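Local coordinates for protein OsmC family peroxiredoxin (Aquifex aeolicus, PDB 2E8E) that is of unproven function but belongs to the OsmC family and so probably reduces peroxides through a pair of cysteine thiols, at residues 81-86 / 118-123. Sequence-based numbering, arbitrary orientation.
Sequences EEIEIK and PSTNLK
Strands 82-86 and 121-123 run parallel, their axes 4.8 Å apart at closest and 17° from parallel, joined by four backbone hydrogen bonds. They are the central and one outer strand of the three-stranded mixed sheet of this OsmC-like fold, linked through helices 95-109 and 111-116. The first bond, N121 N to E81 O (3.0 Å), comes from above the carbonyl plane, where E81 and E82 form a classic beta bulge opposite K71. Just before strand 121-123, T120 OG1, anti to its backbone N, hydrogen-bonds Y80 O. The next two, I83 N to N121 O and K123 N to I83 O, lie in the carbonyl planes.

The face of E82, E84, N121 and K123 is polar. K123 bends at chi3 (-63°) and brings NZ to 3.2 Å from E82 OE1, a salt bridge. E84 lies alongside K123, with its CG 3.4 Å from K123 CE; its OE2 has its main salt bridge with K71 NZ and makes only a long one with K123 NZ. E82 OE1 and E84 OE2 are 3.0 Å apart, so the two lysines probably offset their repulsion. An alanine in place of E82 would remove the carboxylate that meets K123 and the water, and would probably leave the ends of K123 and N121 less firmly held.

The face of I83 and L122 is apolar. L122 CD1 sits 3.8 Å from I85 CD1, and I83 and I85 pack on helix 34-56. On the polar face, one water donates to E82 OE2 (2.8 Å) and accepts from N121 ND2.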
loop_
_atom_site.group_PDB
_atom_site.type_symbol
_atom_site.label_atom_id
_atom_site.label_comp_id
_atom_site.label_asym_id
_atom_site.label_seq_id
_atom_site.Cartn_x
_atom_site.Cartn_y
_atom_site.Cartn_z
ATOM N N GLU A 81 -4.196 -4.388 -13.632
ATOM C CA GLU A 81 -3.627 -5.157 -14.729
ATOM C C GLU A 81 -2.466 -4.356 -15.301
ATOM O O GLU A 81 -1.574 -4.897 -15.960
ATOM C CB GLU A 81 -4.670 -5.403 -15.822
ATOM C CG GLU A 81 -5.930 -6.092 -15.326
ATOM C CD GLU A 81 -6.481 -7.099 -16.319
ATOM O OE1 GLU A 81 -6.661 -6.743 -17.502
ATOM O OE2 GLU A 81 -6.738 -8.250 -15.911
ATOM N N GLU A 82 -2.482 -3.059 -15.027
ATOM C CA GLU A 82 -1.447 -2.162 -15.514
ATOM C C GLU A 82 -1.227 -1.030 -14.525
ATOM O O GLU A 82 -2.174 -0.521 -13.930
ATOM C CB GLU A 82 -1.859 -1.588 -16.875
ATOM C CG GLU A 82 -1.047 -0.391 -17.334
ATOM C CD GLU A 82 -1.580 0.221 -18.621
ATOM O OE1 GLU A 82 -1.577 1.464 -18.727
ATOM O OE2 GLU A 82 -1.994 -0.537 -19.525
ATOM N N ILE A 83 0.033 -0.658 -14.333
ATOM C CA ILE A 83 0.370 0.449 -13.449
ATOM C C ILE A 83 1.379 1.309 -14.187
ATOM O O ILE A 83 2.446 0.828 -14.569
ATOM C CB ILE A 83 1.022 -0.015 -12.127
ATOM C CG1 ILE A 83 0.054 -0.901 -11.341
ATOM C CG2 ILE A 83 1.408 1.215 -11.292
ATOM C CD1 ILE A 83 0.595 -1.364 -10.006
ATOM N N GLU A 84 1.028 2.571 -14.405
ATOM C CA GLU A 84 1.920 3.504 -15.080
ATOM C C GLU A 84 2.521 4.415 -14.032
ATOM O O GLU A 84 1.800 4.959 -13.190
ATOM C CB GLU A 84 1.156 4.364 -16.086
ATOM C CG GLU A 84 0.609 3.629 -17.285
ATOM C CD GLU A 84 -0.030 4.580 -18.278
ATOM O OE1 GLU A 84 0.683 5.477 -18.780
ATOM O OE2 GLU A 84 -1.240 4.440 -18.553
ATOM N N ILE A 85 3.838 4.582 -14.074
ATOM C CA ILE A 85 4.503 5.449 -13.120
ATOM C C ILE A 85 5.370 6.421 -13.894
ATOM O O ILE A 85 6.206 6.008 -14.702
ATOM C CB ILE A 85 5.414 4.667 -12.150
ATOM C CG1 ILE A 85 4.630 3.539 -11.471
ATOM C CG2 ILE A 85 5.976 5.617 -11.101
ATOM C CD1 ILE A 85 5.460 2.688 -10.530
ATOM N N LYS A 86 5.161 7.709 -13.651
ATOM C CA LYS A 86 5.936 8.746 -14.316
ATOM C C LYS A 86 6.670 9.568 -13.265
ATOM O O LYS A 86 6.048 10.123 -12.356
ATOM C CB LYS A 86 5.017 9.659 -15.131
ATOM C CG LYS A 86 5.744 10.778 -15.859
ATOM C CD LYS A 86 4.764 11.654 -16.626
ATOM C CE LYS A 86 5.482 12.783 -17.339
ATOM N NZ LYS A 86 6.507 12.260 -18.282
ATOM N N PRO A 118 5.250 -9.037 -10.261
ATOM C CA PRO A 118 4.881 -10.306 -10.909
ATOM C C PRO A 118 3.391 -10.510 -11.199
ATOM O O PRO A 118 2.990 -11.557 -11.727
ATOM C CB PRO A 118 5.394 -11.359 -9.929
ATOM C CG PRO A 118 6.514 -10.656 -9.211
ATOM C CD PRO A 118 5.912 -9.298 -8.972
ATOM N N SER A 119 2.568 -9.530 -10.843
ATOM C CA SER A 119 1.136 -9.654 -11.067
ATOM C C SER A 119 0.555 -8.551 -11.941
ATOM O O SER A 119 -0.650 -8.526 -12.160
ATOM C CB SER A 119 0.388 -9.672 -9.728
ATOM O OG SER A 119 0.707 -10.826 -8.964
ATOM N N THR A 120 1.400 -7.659 -12.450
ATOM C CA THR A 120 0.910 -6.550 -13.272
ATOM C C THR A 120 1.882 -6.094 -14.364
ATOM O O THR A 120 3.069 -6.430 -14.336
ATOM C CB THR A 120 0.577 -5.333 -12.376
ATOM O OG1 THR A 120 -0.155 -4.361 -13.127
ATOM C CG2 THR A 120 1.858 -4.691 -11.856
ATOM N N ASN A 121 1.372 -5.335 -15.331
ATOM C CA ASN A 121 2.207 -4.805 -16.404
ATOM C C ASN A 121 2.638 -3.413 -15.974
ATOM O O ASN A 121 1.810 -2.511 -15.825
ATOM C CB ASN A 121 1.435 -4.723 -17.727
ATOM C CG ASN A 121 2.225 -4.007 -18.818
ATOM O OD1 ASN A 121 3.457 -4.032 -18.829
ATOM N ND2 ASN A 121 1.516 -3.379 -19.749
ATOM N N LEU A 122 3.940 -3.244 -15.775
ATOM C CA LEU A 122 4.485 -1.976 -15.322
ATOM C C LEU A 122 5.013 -1.123 -16.473
ATOM O O LEU A 122 5.802 -1.590 -17.294
ATOM C CB LEU A 122 5.602 -2.248 -14.311
ATOM C CG LEU A 122 6.213 -1.097 -13.513
ATOM C CD1 LEU A 122 5.131 -0.375 -12.718
ATOM C CD2 LEU A 122 7.272 -1.664 -12.578
ATOM N N LYS A 123 4.562 0.124 -16.533
ATOM C CA LYS A 123 5.002 1.054 -17.567
ATOM C C LYS A 123 5.641 2.246 -16.864
ATOM O O LYS A 123 4.956 3.053 -16.230
ATOM C CB LYS A 123 3.819 1.491 -18.434
ATOM C CG LYS A 123 3.113 0.314 -19.108
ATOM C CD LYS A 123 2.314 0.724 -20.339
ATOM C CE LYS A 123 1.182 1.680 -20.013
ATOM N NZ LYS A 123 0.370 1.971 -21.233
HETATM O O HOH W 1 -1.380 -3.185 -20.320
#